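Local coordinates for protein chorismate mutase (Burkholderia thailandensis, PDB 6CNZ) that probably catalyses the rearrangement of chorismate to prephenate, the step that leads towards phenylalanine and tyrosine, at residues T15-R27 with S121-R133. Numbering follows the deposited sequence.
Sequences TALTNLVALASQR and SLIAALARVAPLR. With NO3 (nitrate ion), chain I; NO3 (nitrate ion), chain G.
Leu20 and Leu122 carry this contact as reciprocal knobs, each set in a hole of the other helix. Leu20 sits among Leu122, Ala125, Leu126 and Val129. Its CG is anti to the backbone N (chi1 -172°), and its two methyls divide the hole: Leu20 CD1 lies 3.8 Å from Ala125 CB, while Leu20 CD2 meets Val129 CG2. Leu122 fills the hole of Leu20, Leu23, Ala24 and Arg27. Leu122 CD2 presses on Leu23 CB at 3.5 Å. Leu122 CD1 reaches the Arg27 CD methylene at 3.6 Å, the two side chains crossing at about a right angle. Nearer the start of helix 15-29, Val129 CG2 lies against Ala16, 3.5 Å from Ala16 O. The other branch, Val129 CG1, meets Leu17 CD2 at 3.8 Å.

No direct hydrogen bond joins the segments; two waters do. One donates to both Ala16 O (2.7 Å) and Ala125 O. The other accepts from Asn19 ND2 and from Arg128 NH1, in the guanidinium plane. Arg128 also bonds Thr151 and Asn148 O of the second subunit, so this side of the contact faces that subunit.

The Arg27 guanidinium grips a nitrate, probably from the crystallisation liquor, edge-on with NH1 and NH2.

The axes of 15-27 and 121-129 run roughly antiparallel, at 152°, and come within 8.6 Å. This is knobs-into-holes packing in an all-helical chorismate mutase fold, joining the N-terminal helix to helix 107-129.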
loop_
_atom_site.group_PDB
_atom_site.type_symbol
_atom_site.label_atom_id
_atom_site.label_comp_id
_atom_site.label_asym_id
_atom_site.label_seq_id
_atom_site.Cartn_x
_atom_site.Cartn_y
_atom_site.Cartn_z
ATOM N N THR A 15 -13.100 2.985 -10.721
ATOM C CA THR A 15 -12.421 2.338 -9.612
ATOM C C THR A 15 -11.327 1.401 -10.101
ATOM O O THR A 15 -10.333 1.198 -9.395
ATOM C CB THR A 15 -13.421 1.585 -8.744
ATOM O OG1 THR A 15 -14.003 0.530 -9.509
ATOM C CG2 THR A 15 -14.517 2.530 -8.261
ATOM N N ALA A 16 -11.469 0.845 -11.307
ATOM C CA ALA A 16 -10.424 -0.038 -11.822
ATOM C C ALA A 16 -9.092 0.691 -11.892
ATOM O O ALA A 16 -8.069 0.198 -11.395
ATOM C CB ALA A 16 -10.814 -0.581 -13.195
ATOM N N LEU A 17 -9.096 1.892 -12.481
ATOM C CA LEU A 17 -7.889 2.708 -12.531
ATOM C C LEU A 17 -7.406 3.080 -11.137
ATOM O O LEU A 17 -6.204 3.030 -10.860
ATOM C CB LEU A 17 -8.147 3.977 -13.343
ATOM C CG LEU A 17 -8.301 3.827 -14.846
ATOM C CD1 LEU A 17 -8.675 5.191 -15.433
ATOM C CD2 LEU A 17 -7.007 3.324 -15.427
ATOM N N THR A 18 -8.326 3.489 -10.259
ATOM C CA THR A 18 -7.955 3.907 -8.911
ATOM C C THR A 18 -7.245 2.793 -8.157
ATOM O O THR A 18 -6.242 3.029 -7.466
ATOM C CB THR A 18 -9.213 4.340 -8.153
ATOM O OG1 THR A 18 -9.965 5.257 -8.953
ATOM C CG2 THR A 18 -8.835 5.015 -6.843
ATOM N N ASN A 19 -7.754 1.565 -8.270
ATOM C CA ASN A 19 -7.120 0.430 -7.607
ATOM C C ASN A 19 -5.755 0.139 -8.207
ATOM O O ASN A 19 -4.801 -0.169 -7.477
ATOM C CB ASN A 19 -8.028 -0.790 -7.697
ATOM C CG ASN A 19 -9.015 -0.862 -6.540
ATOM O OD1 ASN A 19 -8.780 -0.284 -5.480
ATOM N ND2 ASN A 19 -10.095 -1.600 -6.723
ATOM N N LEU A 20 -5.638 0.275 -9.531
ATOM C CA LEU A 20 -4.359 0.060 -10.205
ATOM C C LEU A 20 -3.300 1.048 -9.712
ATOM O O LEU A 20 -2.164 0.661 -9.411
ATOM C CB LEU A 20 -4.544 0.187 -11.726
ATOM C CG LEU A 20 -3.333 -0.200 -12.573
ATOM C CD1 LEU A 20 -2.985 -1.670 -12.326
ATOM C CD2 LEU A 20 -3.583 0.046 -14.050
ATOM N N VAL A 21 -3.653 2.336 -9.646
ATOM C CA VAL A 21 -2.736 3.354 -9.124
ATOM C C VAL A 21 -2.287 3.002 -7.706
ATOM O O VAL A 21 -1.095 3.024 -7.384
ATOM C CB VAL A 21 -3.412 4.741 -9.180
ATOM C CG1 VAL A 21 -2.543 5.826 -8.509
ATOM C CG2 VAL A 21 -3.719 5.114 -10.611
ATOM N N ALA A 22 -3.242 2.681 -6.835
ATOM C CA ALA A 22 -2.903 2.400 -5.440
ATOM C C ALA A 22 -1.931 1.237 -5.330
ATOM O O ALA A 22 -0.960 1.298 -4.564
ATOM C CB ALA A 22 -4.171 2.104 -4.639
ATOM N N LEU A 23 -2.152 0.182 -6.113
ATOM C CA LEU A 23 -1.276 -0.979 -6.006
ATOM C C LEU A 23 0.089 -0.692 -6.615
ATOM O O LEU A 23 1.120 -1.125 -6.070
ATOM C CB LEU A 23 -1.933 -2.199 -6.653
ATOM C CG LEU A 23 -3.127 -2.771 -5.861
ATOM C CD1 LEU A 23 -3.984 -3.665 -6.759
ATOM C CD2 LEU A 23 -2.682 -3.516 -4.570
ATOM N N ALA A 24 0.123 0.053 -7.732
ATOM C CA ALA A 24 1.404 0.414 -8.329
ATOM C C ALA A 24 2.217 1.255 -7.365
ATOM O O ALA A 24 3.436 1.093 -7.258
ATOM C CB ALA A 24 1.204 1.175 -9.645
ATOM N N SER A 25 1.554 2.162 -6.657
ATOM C CA SER A 25 2.251 2.971 -5.668
ATOM C C SER A 25 2.723 2.114 -4.499
ATOM O O SER A 25 3.832 2.302 -3.983
ATOM C CB SER A 25 1.322 4.098 -5.191
ATOM O OG SER A 25 1.848 4.758 -4.058
ATOM N N GLN A 26 1.890 1.162 -4.080
ATOM C CA GLN A 26 2.269 0.257 -3.006
ATOM C C GLN A 26 3.509 -0.549 -3.385
ATOM O O GLN A 26 4.438 -0.693 -2.581
ATOM C CB GLN A 26 1.079 -0.654 -2.674
ATOM C CG GLN A 26 1.246 -1.525 -1.449
ATOM C CD GLN A 26 -0.040 -2.280 -1.050
ATOM O OE1 GLN A 26 -1.151 -1.890 -1.406
ATOM N NE2 GLN A 26 0.127 -3.360 -0.306
ATOM N N ARG A 27 3.562 -1.049 -4.616
ATOM C CA ARG A 27 4.748 -1.794 -5.043
ATOM C C ARG A 27 5.969 -0.890 -5.108
ATOM O O ARG A 27 7.063 -1.269 -4.663
ATOM C CB ARG A 27 4.503 -2.448 -6.402
ATOM C CG ARG A 27 5.538 -3.498 -6.770
ATOM C CD ARG A 27 5.461 -3.848 -8.251
ATOM N NE ARG A 27 6.212 -5.056 -8.542
ATOM C CZ ARG A 27 7.514 -5.078 -8.785
ATOM N NH1 ARG A 27 8.208 -3.944 -8.798
ATOM N NH2 ARG A 27 8.117 -6.238 -9.017
ATOM N N SER A 121 -1.763 -9.239 -7.487
ATOM C CA SER A 121 -2.757 -8.168 -7.347
ATOM C C SER A 121 -2.696 -7.210 -8.531
ATOM O O SER A 121 -3.734 -6.782 -9.050
ATOM C CB SER A 121 -2.539 -7.394 -6.044
ATOM O OG SER A 121 -2.452 -8.265 -4.938
ATOM N N LEU A 122 -1.488 -6.868 -8.968
ATOM C CA LEU A 122 -1.331 -5.987 -10.119
ATOM C C LEU A 122 -1.859 -6.631 -11.388
ATOM O O LEU A 122 -2.502 -5.960 -12.206
ATOM C CB LEU A 122 0.136 -5.615 -10.284
ATOM C CG LEU A 122 0.561 -4.543 -9.282
ATOM C CD1 LEU A 122 2.054 -4.271 -9.396
ATOM C CD2 LEU A 122 -0.235 -3.264 -9.537
ATOM N N ILE A 123 -1.600 -7.928 -11.579
ATOM C CA ILE A 123 -2.097 -8.579 -12.787
ATOM C C ILE A 123 -3.616 -8.602 -12.786
ATOM O O ILE A 123 -4.251 -8.331 -13.809
ATOM C CB ILE A 123 -1.503 -9.991 -12.937
ATOM C CG1 ILE A 123 -0.022 -9.876 -13.268
ATOM C CG2 ILE A 123 -2.218 -10.767 -14.032
ATOM C CD1 ILE A 123 0.595 -11.178 -13.673
ATOM N N ALA A 124 -4.226 -8.892 -11.635
ATOM C CA ALA A 124 -5.682 -8.854 -11.547
ATOM C C ALA A 124 -6.215 -7.430 -11.705
ATOM O O ALA A 124 -7.269 -7.218 -12.321
ATOM C CB ALA A 124 -6.140 -9.458 -10.220
ATOM N N ALA A 125 -5.504 -6.439 -11.154
ATOM C CA ALA A 125 -5.939 -5.057 -11.315
ATOM C C ALA A 125 -5.827 -4.611 -12.767
ATOM O O ALA A 125 -6.707 -3.909 -13.272
ATOM C CB ALA A 125 -5.122 -4.127 -10.414
ATOM N N LEU A 126 -4.747 -5.010 -13.450
ATOM C CA LEU A 126 -4.581 -4.668 -14.858
ATOM C C LEU A 126 -5.694 -5.272 -15.707
ATOM O O LEU A 126 -6.192 -4.631 -16.643
ATOM C CB LEU A 126 -3.212 -5.151 -15.343
ATOM C CG LEU A 126 -2.564 -4.492 -16.566
ATOM C CD1 LEU A 126 -2.327 -2.997 -16.331
ATOM C CD2 LEU A 126 -1.251 -5.195 -16.872
ATOM N N ALA A 127 -6.086 -6.515 -15.400
ATOM C CA ALA A 127 -7.179 -7.160 -16.126
ATOM C C ALA A 127 -8.449 -6.323 -16.085
ATOM O O ALA A 127 -9.203 -6.285 -17.061
ATOM C CB ALA A 127 -7.458 -8.549 -15.548
ATOM N N ARG A 128 -8.715 -5.655 -14.959
ATOM C CA ARG A 128 -9.919 -4.833 -14.902
ATOM C C ARG A 128 -9.752 -3.535 -15.665
ATOM O O ARG A 128 -10.754 -2.925 -16.053
ATOM C CB ARG A 128 -10.313 -4.530 -13.459
ATOM C CG ARG A 128 -10.879 -5.736 -12.721
ATOM C CD ARG A 128 -11.043 -5.434 -11.250
ATOM N NE ARG A 128 -11.289 -6.642 -10.471
ATOM C CZ ARG A 128 -11.450 -6.652 -9.153
ATOM N NH1 ARG A 128 -11.394 -5.514 -8.479
ATOM N NH2 ARG A 128 -11.661 -7.795 -8.511
ATOM N N VAL A 129 -8.515 -3.092 -15.875
ATOM C CA VAL A 129 -8.278 -1.866 -16.629
ATOM C C VAL A 129 -8.223 -2.126 -18.131
ATOM O O VAL A 129 -8.493 -1.212 -18.921
ATOM C CB VAL A 129 -7.000 -1.199 -16.089
ATOM C CG1 VAL A 129 -6.505 -0.095 -17.001
ATOM C CG2 VAL A 129 -7.277 -0.646 -14.691
ATOM N N ALA A 130 -7.954 -3.358 -18.537
ATOM C CA ALA A 130 -7.781 -3.701 -19.947
ATOM C C ALA A 130 -8.883 -3.175 -20.866
ATOM O O ALA A 130 -8.546 -2.563 -21.890
ATOM C CB ALA A 130 -7.630 -5.224 -20.063
ATOM N N PRO A 131 -10.182 -3.321 -20.565
ATOM C CA PRO A 131 -11.205 -2.846 -21.521
ATOM C C PRO A 131 -11.132 -1.354 -21.817
ATOM O O PRO A 131 -11.770 -0.905 -22.778
ATOM C CB PRO A 131 -12.533 -3.192 -20.832
ATOM C CG PRO A 131 -12.189 -4.196 -19.768
ATOM C CD PRO A 131 -10.802 -3.831 -19.326
ATOM N N LEU A 132 -10.403 -0.579 -21.017
ATOM C CA LEU A 132 -10.259 0.864 -21.180
ATOM C C LEU A 132 -9.009 1.236 -21.958
ATOM O O LEU A 132 -8.799 2.424 -22.241
ATOM C CB LEU A 132 -10.203 1.547 -19.806
ATOM C CG LEU A 132 -11.487 1.838 -19.016
ATOM C CD1 LEU A 132 -12.501 0.691 -19.067
ATOM C CD2 LEU A 132 -11.123 2.150 -17.581
ATOM N N ARG A 133 -8.184 0.244 -22.305
ATOM C CA ARG A 133 -6.833 0.508 -22.783
ATOM C C ARG A 133 -6.843 1.458 -23.973
ATOM O O ARG A 133 -6.010 2.364 -24.062
ATOM C CB ARG A 133 -6.163 -0.820 -23.139
ATOM C CG ARG A 133 -4.769 -0.722 -23.692
ATOM C CD ARG A 133 -4.288 -2.104 -24.091
ATOM N NE ARG A 133 -2.941 -2.075 -24.640
ATOM C CZ ARG A 133 -2.326 -3.134 -25.151
ATOM N NH1 ARG A 133 -2.943 -4.311 -25.189
ATOM N NH2 ARG A 133 -1.099 -3.017 -25.629
HETATM N N NO3 I . 11.639 -5.771 -9.561
HETATM O O1 NO3 I . 11.128 -4.609 -9.595
HETATM O O2 NO3 I . 11.073 -6.702 -8.910
HETATM O O3 NO3 I . 12.723 -6.011 -10.177
HETATM N N NO3 G . 3.546 7.449 -5.098
HETATM O O1 NO3 G . 3.911 6.233 -5.147
HETATM O O2 NO3 G . 4.396 8.379 -5.262
HETATM O O3 NO3 G . 2.332 7.733 -4.875
HETATM O O HOH W 1 -8.283 -2.527 -11.304
HETATM O O HOH W 2 -10.421 -2.806 -9.365
#